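Local coordinates for hemerythrin HHE cation binding domain protein (Mycobacterium kansasii, PDB 6TYJ) that binds metal ions such as zinc and iron within a helical bundle of the hemerythrin family, though its physiological role is not established, at residues E18-I23 with E112-E117. Residues are numbered along the deposited sequence; the frame is centred on the assembly and turned at random.
Sequences EHHVVI and EAHADE. With ZN (zinc ion), chain B.
Two different first torsions aim His20 and His114 at one zinc ion: His20 swings CG anti to its carbonyl carbon, whereas His114 holds CG anti to the backbone N (chi1 155°). The site belongs to the hemerythrin-like helical bundle, with His20 contributed by helix 12-32 and His114 by helix 100-121. Both rings coordinate through NE2, each 2.1 Å from the zinc. Sharing the metal brings His20 NE2 within 3.4 Å of His114 NE2, and the nitrogens are not hydrogen-bonded: each is already committed to the ion. The ring planes stand at 86° to each other and converge on the metal through their NE2 atoms.

His54, Glu58 and Glu118 complete this site, so the short contact joins two of its five ligand residues; His114 also takes part in a second zinc site with Glu58 and His80. On the other nitrogen of the first-shell ligand, His20 ND1 is hydrogen-bonded to Glu119, a second-shell carboxylate that helps fix the rotation of the ring and probably makes the imidazole a more electron-rich donor.

Segments 18-23 and 112-117 come nearest, CA to CA, at His20 and Ala115, 6.4 Å apart, consistent with the small side chain at Ala115. Its methyl makes a CH-pi contact over one face of the imidazole: Ala115 CB stands 3.7 Å from the His20 ring centroid, 10° off the ring normal.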
loop_
_atom_site.group_PDB
_atom_site.type_symbol
_atom_site.label_atom_id
_atom_site.label_comp_id
_atom_site.label_asym_id
_atom_site.label_seq_id
_atom_site.Cartn_x
_atom_site.Cartn_y
_atom_site.Cartn_z
ATOM N N GLU A 18 2.588 5.964 -9.400
ATOM C CA GLU A 18 3.682 6.674 -8.742
ATOM C C GLU A 18 3.816 6.234 -7.292
ATOM O O GLU A 18 4.930 6.148 -6.761
ATOM C CB GLU A 18 3.464 8.184 -8.833
ATOM C CG GLU A 18 3.673 8.731 -10.233
ATOM C CD GLU A 18 3.324 10.199 -10.354
ATOM O OE1 GLU A 18 3.433 10.925 -9.342
ATOM O OE2 GLU A 18 2.939 10.625 -11.466
ATOM N N HIS A 19 2.699 5.931 -6.633
ATOM C CA HIS A 19 2.814 5.509 -5.243
ATOM C C HIS A 19 3.340 4.082 -5.124
ATOM O O HIS A 19 4.061 3.771 -4.162
ATOM C CB HIS A 19 1.470 5.660 -4.527
ATOM C CG HIS A 19 1.630 5.772 -3.042
ATOM N ND1 HIS A 19 0.796 5.139 -2.142
ATOM C CD2 HIS A 19 2.548 6.441 -2.300
ATOM C CE1 HIS A 19 1.187 5.417 -0.914
ATOM N NE2 HIS A 19 2.247 6.204 -0.978
ATOM N N HIS A 20 3.030 3.213 -6.099
ATOM C CA HIS A 20 3.644 1.881 -6.120
ATOM C C HIS A 20 5.165 1.988 -6.219
ATOM O O HIS A 20 5.881 1.209 -5.580
ATOM C CB HIS A 20 3.117 1.031 -7.286
ATOM C CG HIS A 20 1.714 0.514 -7.104
ATOM N ND1 HIS A 20 0.937 0.115 -8.172
ATOM C CD2 HIS A 20 0.968 0.304 -5.994
ATOM C CE1 HIS A 20 -0.250 -0.273 -7.731
ATOM N NE2 HIS A 20 -0.245 -0.203 -6.412
ATOM N N VAL A 21 5.668 2.945 -7.018
ATOM C CA VAL A 21 7.111 3.166 -7.135
ATOM C C VAL A 21 7.707 3.560 -5.793
ATOM O O VAL A 21 8.789 3.083 -5.409
ATOM C CB VAL A 21 7.409 4.235 -8.204
ATOM C CG1 VAL A 21 8.848 4.695 -8.100
ATOM C CG2 VAL A 21 7.092 3.700 -9.592
ATOM N N VAL A 22 7.022 4.450 -5.072
ATOM C CA VAL A 22 7.447 4.859 -3.735
ATOM C C VAL A 22 7.543 3.652 -2.816
ATOM O O VAL A 22 8.531 3.472 -2.097
ATOM C CB VAL A 22 6.475 5.905 -3.154
ATOM C CG1 VAL A 22 6.648 6.008 -1.626
ATOM C CG2 VAL A 22 6.688 7.258 -3.810
ATOM N N ILE A 23 6.496 2.833 -2.804
ATOM C CA ILE A 23 6.435 1.689 -1.901
ATOM C C ILE A 23 7.531 0.688 -2.244
ATOM O O ILE A 23 8.233 0.182 -1.354
ATOM C CB ILE A 23 5.035 1.058 -1.961
ATOM C CG1 ILE A 23 4.053 1.983 -1.221
ATOM C CG2 ILE A 23 5.064 -0.374 -1.365
ATOM C CD1 ILE A 23 2.598 1.674 -1.543
ATOM N N GLU A 112 4.921 -6.837 -3.405
ATOM C CA GLU A 112 5.237 -6.609 -4.809
ATOM C C GLU A 112 4.197 -7.256 -5.715
ATOM O O GLU A 112 3.865 -6.704 -6.769
ATOM C CB GLU A 112 6.643 -7.138 -5.114
ATOM N N ALA A 113 3.656 -8.408 -5.309
ATOM C CA ALA A 113 2.598 -9.048 -6.087
ATOM C C ALA A 113 1.305 -8.243 -6.073
ATOM O O ALA A 113 0.531 -8.328 -7.032
ATOM C CB ALA A 113 2.334 -10.466 -5.574
ATOM N N HIS A 114 1.025 -7.502 -4.991
ATOM C CA HIS A 114 -0.137 -6.610 -4.991
ATOM C C HIS A 114 -0.088 -5.688 -6.193
ATOM O O HIS A 114 -1.043 -5.611 -6.991
ATOM C CB HIS A 114 -0.186 -5.760 -3.712
ATOM C CG HIS A 114 -0.932 -4.452 -3.885
ATOM N ND1 HIS A 114 -2.306 -4.369 -3.882
ATOM C CD2 HIS A 114 -0.483 -3.186 -4.094
ATOM C CE1 HIS A 114 -2.668 -3.116 -4.096
ATOM N NE2 HIS A 114 -1.588 -2.371 -4.205
ATOM N N ALA A 115 1.005 -4.932 -6.285
ATOM C CA ALA A 115 1.171 -3.918 -7.313
ATOM C C ALA A 115 1.155 -4.535 -8.693
ATOM O O ALA A 115 0.456 -4.046 -9.586
ATOM C CB ALA A 115 2.474 -3.152 -7.078
ATOM N N ASP A 116 1.938 -5.606 -8.893
ATOM C CA ASP A 116 1.977 -6.265 -10.194
ATOM C C ASP A 116 0.590 -6.739 -10.620
ATOM O O ASP A 116 0.195 -6.567 -11.782
ATOM C CB ASP A 116 2.955 -7.455 -10.175
ATOM C CG ASP A 116 4.413 -7.034 -10.007
ATOM O OD1 ASP A 116 5.240 -7.899 -9.622
ATOM O OD2 ASP A 116 4.743 -5.850 -10.246
ATOM N N GLU A 117 -0.156 -7.372 -9.705
ATOM C CA GLU A 117 -1.477 -7.873 -10.075
ATOM C C GLU A 117 -2.427 -6.716 -10.373
ATOM O O GLU A 117 -3.219 -6.779 -11.319
ATOM C CB GLU A 117 -2.058 -8.758 -8.965
ATOM C CG GLU A 117 -3.402 -9.467 -9.331
ATOM C CD GLU A 117 -4.669 -8.677 -8.946
ATOM O OE1 GLU A 117 -4.670 -7.960 -7.914
ATOM O OE2 GLU A 117 -5.679 -8.784 -9.679
HETATM ZN ZN ZN B . -1.883 -0.496 -5.135
#